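Side-chain contacts in lipid II:glycine glycyltransferase (Staphylococcus aureus, PDB 6SNR), which probably adds the first glycine of the pentaglycine bridge to the lysine of lipid II, taking it from glycyl-tRNA: residues G132-E135 with D140-Q143; I105-D110 with L126-K131; N359-D362 with H367-L370. All blocks are in the same frame, centred on the assembly; numbering follows the deposited sequence.

How the contacts relate
The contacts follow one another along the chain in the order 2, 1, 3. Contact 2 lies in the first mixed sheet, between strand 102-107 and the residues around strand 129-130. Contact 1 closes within the loop that runs from strand 129-130 to strand 146-151 of the second sheet. Contact 3 lies beyond strand 351-356 of that second sheet, at the start of helix 368-374. The centres of contacts 1 and 2 are about 12 Å apart, and Gln143 packs on Asp108 and Ile142 on Lys106. Contacts 1 and 3 are about 16 Å apart between centres, and contacts 2 and 3 about 26 Å. Contact 1 therefore marks the passage between the two sheet-containing halves of the enzyme.

Contact 1 (G132-E135 with D140-Q143); sequences GFKE and DYIQ
The loop that joins strand 129-130 to strand 146-151 doubles back here, and Tyr141 from its later part reaches Gly132, Lys134 and Glu135 from its earlier part. The phenol OH donates a hydrogen bond to Glu135 O, at 2.7 Å. The donor stands well above the carbonyl plane, and the C=O...OH angle is 130°. Lys134 O is also near the same OH, at 3.0 Å, but the angle is too poor for a bond. Arg145 bonds to both of these oxygens, through NE to Tyr141 OH and through NH2 to Lys134 O. In fold terms, this stretch carries the chain from one mixed sheet to the other, as expected for the paired GNAT-like halves of the FemABX family. The Tyr141 ring is buried. Lys134 CB approaches it obliquely, 3.4 Å from OH, and Gly132 O lies 3.6 Å from CE2 of Tyr141, also obliquely. Further out, the Lys134 chain runs past the Asp140 carboxylate, with CE 3.2 Å from OD2. The chain bends at chi4 (-47°), and NZ ends 4.5 Å from Asp140 OD2, beyond a salt bridge. Asp140 and Lys134 are both exposed at the surface.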
loop_
_atom_site.group_PDB
_atom_site.type_symbol
_atom_site.label_atom_id
_atom_site.label_comp_id
_atom_site.label_asym_id
_atom_site.label_seq_id
_atom_site.Cartn_x
_atom_site.Cartn_y
_atom_site.Cartn_z
ATOM N N GLY A 132 3.918 14.715 -20.755
ATOM C CA GLY A 132 4.608 15.858 -20.074
ATOM C C GLY A 132 4.883 15.671 -18.594
ATOM O O GLY A 132 4.351 14.760 -17.959
ATOM N N PHE A 133 5.701 16.551 -18.007
ATOM C CA PHE A 133 6.049 16.454 -16.593
ATOM C C PHE A 133 5.140 17.374 -15.801
ATOM O O PHE A 133 5.547 18.471 -15.343
ATOM C CB PHE A 133 7.514 16.773 -16.337
ATOM C CG PHE A 133 8.466 15.934 -17.131
ATOM C CD1 PHE A 133 8.772 14.622 -16.752
ATOM C CD2 PHE A 133 9.055 16.437 -18.284
ATOM C CE1 PHE A 133 9.670 13.869 -17.484
ATOM C CE2 PHE A 133 9.949 15.683 -19.011
ATOM C CZ PHE A 133 10.269 14.390 -18.603
ATOM N N LYS A 134 3.899 16.931 -15.654
ATOM C CA LYS A 134 2.856 17.695 -14.968
ATOM C C LYS A 134 2.769 17.348 -13.452
ATOM O O LYS A 134 3.638 16.643 -12.922
ATOM C CB LYS A 134 1.520 17.550 -15.716
ATOM C CG LYS A 134 1.608 17.804 -17.210
ATOM C CD LYS A 134 0.234 18.062 -17.815
ATOM C CE LYS A 134 0.312 18.559 -19.256
ATOM N NZ LYS A 134 1.306 19.642 -19.474
ATOM N N GLU A 135 1.776 17.873 -12.726
ATOM C CA GLU A 135 1.646 17.555 -11.305
ATOM C C GLU A 135 1.568 16.042 -11.068
ATOM O O GLU A 135 1.069 15.306 -11.938
ATOM C CB GLU A 135 0.437 18.200 -10.630
ATOM C CG GLU A 135 0.673 19.642 -10.146
ATOM C CD GLU A 135 1.394 19.643 -8.784
ATOM O OE1 GLU A 135 2.616 19.496 -8.742
ATOM O OE2 GLU A 135 0.749 19.677 -7.756
ATOM N N ASP A 140 -4.238 14.498 -16.501
ATOM C CA ASP A 140 -3.759 14.305 -17.882
ATOM C C ASP A 140 -3.153 12.918 -18.140
ATOM O O ASP A 140 -2.837 12.542 -19.286
ATOM C CB ASP A 140 -2.747 15.393 -18.263
ATOM C CG ASP A 140 -3.395 16.715 -18.531
ATOM O OD1 ASP A 140 -4.570 16.883 -18.130
ATOM O OD2 ASP A 140 -2.707 17.561 -19.152
ATOM N N TYR A 141 -2.961 12.166 -17.070
ATOM C CA TYR A 141 -2.534 10.793 -17.233
ATOM C C TYR A 141 -3.236 9.881 -16.238
ATOM O O TYR A 141 -3.788 10.316 -15.262
ATOM C CB TYR A 141 -1.019 10.688 -17.171
ATOM C CG TYR A 141 -0.244 11.783 -16.415
ATOM C CD1 TYR A 141 -0.205 11.781 -15.062
ATOM C CD2 TYR A 141 0.545 12.716 -17.104
ATOM C CE1 TYR A 141 0.548 12.690 -14.358
ATOM C CE2 TYR A 141 1.318 13.662 -16.406
ATOM C CZ TYR A 141 1.280 13.647 -15.032
ATOM O OH TYR A 141 2.060 14.527 -14.331
ATOM N N ILE A 142 -3.207 8.562 -16.532
ATOM C CA ILE A 142 -3.991 7.603 -15.791
ATOM C C ILE A 142 -3.468 7.318 -14.370
ATOM O O ILE A 142 -4.248 7.306 -13.414
ATOM C CB ILE A 142 -4.114 6.287 -16.585
ATOM C CG1 ILE A 142 -4.780 6.555 -17.933
ATOM C CG2 ILE A 142 -4.896 5.245 -15.792
ATOM C CD1 ILE A 142 -4.848 5.307 -18.829
ATOM N N GLN A 143 -2.195 7.036 -14.262
ATOM C CA GLN A 143 -1.596 6.722 -12.978
ATOM C C GLN A 143 -0.977 7.972 -12.367
ATOM O O GLN A 143 -0.606 8.903 -13.071
ATOM C CB GLN A 143 -0.510 5.664 -13.098
ATOM C CG GLN A 143 -0.976 4.320 -13.684
ATOM C CD GLN A 143 -2.038 3.628 -12.898
ATOM O OE1 GLN A 143 -2.082 3.708 -11.650
ATOM N NE2 GLN A 143 -2.941 2.919 -13.602
#

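Contact 2 (I105-D110 with L126-K131)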
loop_
_atom_site.group_PDB
_atom_site.type_symbol
_atom_site.label_atom_id
_atom_site.label_comp_id
_atom_site.label_asym_id
_atom_site.label_seq_id
_atom_site.Cartn_x
_atom_site.Cartn_y
_atom_site.Cartn_z
ATOM N N ILE A 105 -1.110 2.861 -28.393
ATOM C CA ILE A 105 -0.477 2.013 -27.371
ATOM C C ILE A 105 0.077 2.981 -26.322
ATOM O O ILE A 105 0.980 3.760 -26.585
ATOM C CB ILE A 105 0.687 1.193 -27.930
ATOM C CG1 ILE A 105 0.173 0.196 -28.975
ATOM C CG2 ILE A 105 1.441 0.467 -26.802
ATOM C CD1 ILE A 105 1.282 -0.311 -29.851
ATOM N N LYS A 106 -0.477 2.870 -25.124
ATOM C CA LYS A 106 -0.162 3.790 -24.021
ATOM C C LYS A 106 0.674 3.038 -22.995
ATOM O O LYS A 106 0.230 1.973 -22.506
ATOM C CB LYS A 106 -1.459 4.278 -23.383
ATOM C CG LYS A 106 -1.260 5.226 -22.153
ATOM C CD LYS A 106 -2.573 5.667 -21.602
ATOM C CE LYS A 106 -3.375 6.499 -22.573
ATOM N NZ LYS A 106 -2.708 7.779 -22.962
ATOM N N ILE A 107 1.810 3.631 -22.601
ATOM C CA ILE A 107 2.645 2.990 -21.574
ATOM C C ILE A 107 2.998 4.004 -20.470
ATOM O O ILE A 107 2.882 5.225 -20.664
ATOM C CB ILE A 107 3.943 2.423 -22.138
ATOM C CG1 ILE A 107 4.896 3.567 -22.573
ATOM C CG2 ILE A 107 3.716 1.460 -23.316
ATOM C CD1 ILE A 107 6.253 3.116 -22.978
ATOM N N ASP A 108 3.380 3.478 -19.299
ATOM C CA ASP A 108 3.635 4.327 -18.120
ATOM C C ASP A 108 4.521 3.569 -17.104
ATOM O O ASP A 108 4.096 3.322 -15.963
ATOM C CB ASP A 108 2.343 4.928 -17.490
ATOM C CG ASP A 108 1.259 3.941 -17.155
ATOM O OD1 ASP A 108 1.384 2.728 -17.441
ATOM O OD2 ASP A 108 0.208 4.329 -16.659
ATOM N N PRO A 109 5.731 3.190 -17.507
ATOM C CA PRO A 109 6.517 2.298 -16.683
ATOM C C PRO A 109 6.990 2.979 -15.394
ATOM O O PRO A 109 7.074 4.207 -15.337
ATOM C CB PRO A 109 7.681 1.935 -17.578
ATOM C CG PRO A 109 7.855 3.131 -18.475
ATOM C CD PRO A 109 6.445 3.566 -18.726
ATOM N N ASP A 110 7.283 2.190 -14.377
ATOM C CA ASP A 110 7.798 2.730 -13.118
ATOM C C ASP A 110 9.308 2.943 -13.240
ATOM O O ASP A 110 10.099 2.114 -12.795
ATOM C CB ASP A 110 7.494 1.770 -11.986
ATOM C CG ASP A 110 7.840 2.321 -10.607
ATOM O OD1 ASP A 110 8.265 3.505 -10.450
ATOM O OD2 ASP A 110 7.722 1.505 -9.682
ATOM N N LEU A 126 11.711 6.010 -30.900
ATOM C CA LEU A 126 10.760 5.054 -31.450
ATOM C C LEU A 126 9.394 5.646 -31.845
ATOM O O LEU A 126 8.538 4.927 -32.330
ATOM C CB LEU A 126 10.546 3.909 -30.434
ATOM C CG LEU A 126 11.715 2.940 -30.219
ATOM C CD1 LEU A 126 11.475 2.074 -28.997
ATOM C CD2 LEU A 126 11.918 2.067 -31.444
ATOM N N GLY A 127 9.144 6.926 -31.581
ATOM C CA GLY A 127 7.921 7.553 -32.000
ATOM C C GLY A 127 6.845 7.789 -30.947
ATOM O O GLY A 127 5.754 8.276 -31.265
ATOM N N PHE A 128 7.152 7.472 -29.687
ATOM C CA PHE A 128 6.218 7.726 -28.604
ATOM C C PHE A 128 6.163 9.220 -28.290
ATOM O O PHE A 128 7.188 9.904 -28.343
ATOM C CB PHE A 128 6.654 7.069 -27.294
ATOM C CG PHE A 128 6.339 5.587 -27.194
ATOM C CD1 PHE A 128 5.155 5.171 -26.639
ATOM C CD2 PHE A 128 7.261 4.623 -27.591
ATOM C CE1 PHE A 128 4.862 3.797 -26.520
ATOM C CE2 PHE A 128 6.967 3.265 -27.489
ATOM C CZ PHE A 128 5.774 2.858 -26.960
ATOM N N LYS A 129 4.975 9.684 -28.005
ATOM C CA LYS A 129 4.734 11.065 -27.553
ATOM C C LYS A 129 4.499 11.083 -26.043
ATOM O O LYS A 129 3.773 10.263 -25.482
ATOM C CB LYS A 129 3.554 11.666 -28.286
ATOM C CG LYS A 129 3.611 11.470 -29.809
ATOM C CD LYS A 129 4.897 11.977 -30.451
ATOM C CE LYS A 129 4.967 11.588 -31.917
ATOM N NZ LYS A 129 6.292 11.936 -32.497
ATOM N N HIS A 130 5.114 12.057 -25.384
ATOM C CA HIS A 130 5.031 12.198 -23.930
ATOM C C HIS A 130 3.910 13.105 -23.489
ATOM O O HIS A 130 3.684 14.167 -24.117
ATOM C CB HIS A 130 6.353 12.779 -23.458
ATOM C CG HIS A 130 6.535 12.819 -21.972
ATOM N ND1 HIS A 130 7.043 13.932 -21.320
ATOM C CD2 HIS A 130 6.354 11.876 -21.004
ATOM C CE1 HIS A 130 7.177 13.666 -20.029
ATOM N NE2 HIS A 130 6.754 12.426 -19.809
ATOM N N LYS A 131 3.219 12.741 -22.390
ATOM C CA LYS A 131 2.087 13.522 -21.867
ATOM C C LYS A 131 2.616 14.728 -21.070
ATOM O O LYS A 131 1.815 15.615 -20.729
ATOM C CB LYS A 131 1.176 12.707 -20.921
ATOM C CG LYS A 131 0.264 11.722 -21.591
ATOM C CD LYS A 131 -0.804 12.406 -22.396
ATOM C CE LYS A 131 -1.868 11.402 -22.802
ATOM N NZ LYS A 131 -2.836 11.969 -23.730
#
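Phe128 buries more surface than any other residue of the contact, and Ile107 meets it over one ring face. The methyl CD1 of Ile107 sits 4.2 Å from the centroid of the Phe128 ring, 26° off the ring normal, in a CH-pi contact. Its nearest ring atom is CE1 of Phe128, at 3.9 Å. In Ile107, chi1 of 69° sets CG1 between the backbone N and the carbonyl carbon, and CG1 and CG2 both lie near that corner. Ile105 O comes obliquely to the same CE1 of Phe128, also at 3.9 Å. Phe76 and Phe388 add to the apolar surroundings of Phe128. Strands 102-107 and 129-130 are parallel and joined through helix 117-125, a beta-alpha-beta crossover, with strand 388-391 lying between them in the sheet. The helix ends in a Schellman motif at Gly127, just before Phe128. Lys106 points its CB away, but bends at chi3 and chi4 to bring NZ 3.7 Å from Lys131 CE. The two chains cross at about a right angle, with NZ of Lys106 and NZ of Lys131 4.3 Å apart. Both ammonium groups form salt bridges with Glu401 OE1. Lys106 is also bridged to Asp389 and Glu387, and Lys131 NZ is hydrogen-bonded to Tyr397 OH.

Contact 3 (N359-D362 with H367-L370); sequences NDPD and HYGL
The Tyr368 ring is met at its edge by Pro361 O, which lies near the ring plane and 3.5 Å from CD1. Asp362 O comes at the ring obliquely, and its closest side-chain atom there is CB of Tyr368, at 3.5 Å. Two successive carbonyl oxygens border the root and one edge of the phenol. Neither face of the ring is stacked by a side chain of 359-362. The CG of Tyr368 is anti to the backbone N (chi1 179°), which carries the ring out past these carbonyls. No hydrogen bond crosses the contact. Asp362 O is hydrogen-bonded to Ser365 OG, in the residues that link the segments.

The second ring of the contact is the pyrrolidine of Pro361. Its CB points toward the helix start, and its CG sits 3.9 Å from Tyr368 CA. The same CG is 4.2 Å from His367 O and 4.4 Å from Tyr368 CD1. Trp371, one turn further on, also touches Pro361, so this buried proline lies against the first turn of the helix. The His367 side chain instead packs on Leu137 and Asp358.

His367 is the N-cap residue, and Leu370 N makes a weak hydrogen bond to His367 O. This is packing at the N-terminus of a helix: the loop after strand 351-356, in the second mixed sheet, folds its proline against the first turn of helix 368-374.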
loop_
_atom_site.group_PDB
_atom_site.type_symbol
_atom_site.label_atom_id
_atom_site.label_comp_id
_atom_site.label_asym_id
_atom_site.label_seq_id
_atom_site.Cartn_x
_atom_site.Cartn_y
_atom_site.Cartn_z
ATOM N N ASN A 359 3.679 16.939 -5.522
ATOM C CA ASN A 359 4.903 17.364 -4.827
ATOM C C ASN A 359 4.651 18.652 -4.030
ATOM O O ASN A 359 4.610 19.696 -4.630
ATOM C CB ASN A 359 6.016 17.610 -5.815
ATOM C CG ASN A 359 7.371 17.898 -5.141
ATOM O OD1 ASN A 359 7.457 17.936 -3.923
ATOM N ND2 ASN A 359 8.427 18.087 -5.931
ATOM N N ASP A 360 4.491 18.517 -2.720
ATOM C CA ASP A 360 4.370 19.647 -1.765
ATOM C C ASP A 360 3.295 20.625 -2.184
ATOM O O ASP A 360 3.566 21.824 -2.413
ATOM C CB ASP A 360 5.697 20.347 -1.661
ATOM C CG ASP A 360 5.736 21.375 -0.500
ATOM O OD1 ASP A 360 5.117 21.128 0.532
ATOM O OD2 ASP A 360 6.357 22.431 -0.708
ATOM N N PRO A 361 2.046 20.142 -2.335
ATOM C CA PRO A 361 0.987 21.048 -2.720
ATOM C C PRO A 361 0.648 22.067 -1.616
ATOM O O PRO A 361 0.919 21.814 -0.450
ATOM C CB PRO A 361 -0.207 20.109 -2.944
ATOM C CG PRO A 361 0.047 18.988 -2.010
ATOM C CD PRO A 361 1.526 18.792 -1.981
ATOM N N ASP A 362 0.036 23.175 -2.022
ATOM C CA ASP A 362 -0.529 24.161 -1.078
ATOM C C ASP A 362 -1.750 23.590 -0.330
ATOM O O ASP A 362 -2.370 22.608 -0.753
ATOM C CB ASP A 362 -0.943 25.440 -1.849
ATOM C CG ASP A 362 0.259 26.282 -2.364
ATOM O OD1 ASP A 362 1.430 26.080 -1.979
ATOM O OD2 ASP A 362 0.011 27.166 -3.215
ATOM N N HIS A 367 -5.503 17.711 -3.056
ATOM C CA HIS A 367 -4.630 16.609 -2.623
ATOM C C HIS A 367 -3.678 16.897 -1.435
ATOM O O HIS A 367 -2.810 16.076 -1.102
ATOM C CB HIS A 367 -3.798 16.099 -3.813
ATOM C CG HIS A 367 -4.605 15.828 -5.038
ATOM N ND1 HIS A 367 -5.702 14.999 -5.037
ATOM C CD2 HIS A 367 -4.466 16.262 -6.311
ATOM C CE1 HIS A 367 -6.217 14.948 -6.247
ATOM N NE2 HIS A 367 -5.497 15.715 -7.036
ATOM N N TYR A 368 -3.815 18.047 -0.758
ATOM C CA TYR A 368 -2.944 18.325 0.356
ATOM C C TYR A 368 -2.944 17.230 1.441
ATOM O O TYR A 368 -1.897 16.867 1.976
ATOM C CB TYR A 368 -3.314 19.684 1.006
ATOM C CG TYR A 368 -2.431 19.967 2.184
ATOM C CD1 TYR A 368 -1.119 20.361 2.000
ATOM C CD2 TYR A 368 -2.887 19.787 3.492
ATOM C CE1 TYR A 368 -0.285 20.589 3.073
ATOM C CE2 TYR A 368 -2.063 20.020 4.587
ATOM C CZ TYR A 368 -0.768 20.423 4.371
ATOM O OH TYR A 368 0.057 20.653 5.440
ATOM N N GLY A 369 -4.106 16.667 1.754
ATOM C CA GLY A 369 -4.189 15.709 2.832
ATOM C C GLY A 369 -3.344 14.468 2.551
ATOM O O GLY A 369 -2.706 13.900 3.461
ATOM N N LEU A 370 -3.286 14.080 1.279
ATOM C CA LEU A 370 -2.416 12.937 0.921
ATOM C C LEU A 370 -0.949 13.196 1.216
ATOM O O LEU A 370 -0.211 12.292 1.626
ATOM C CB LEU A 370 -2.548 12.589 -0.568
ATOM C CG LEU A 370 -3.937 12.157 -1.021
ATOM C CD1 LEU A 370 -4.025 12.091 -2.536
ATOM C CD2 LEU A 370 -4.331 10.833 -0.404
#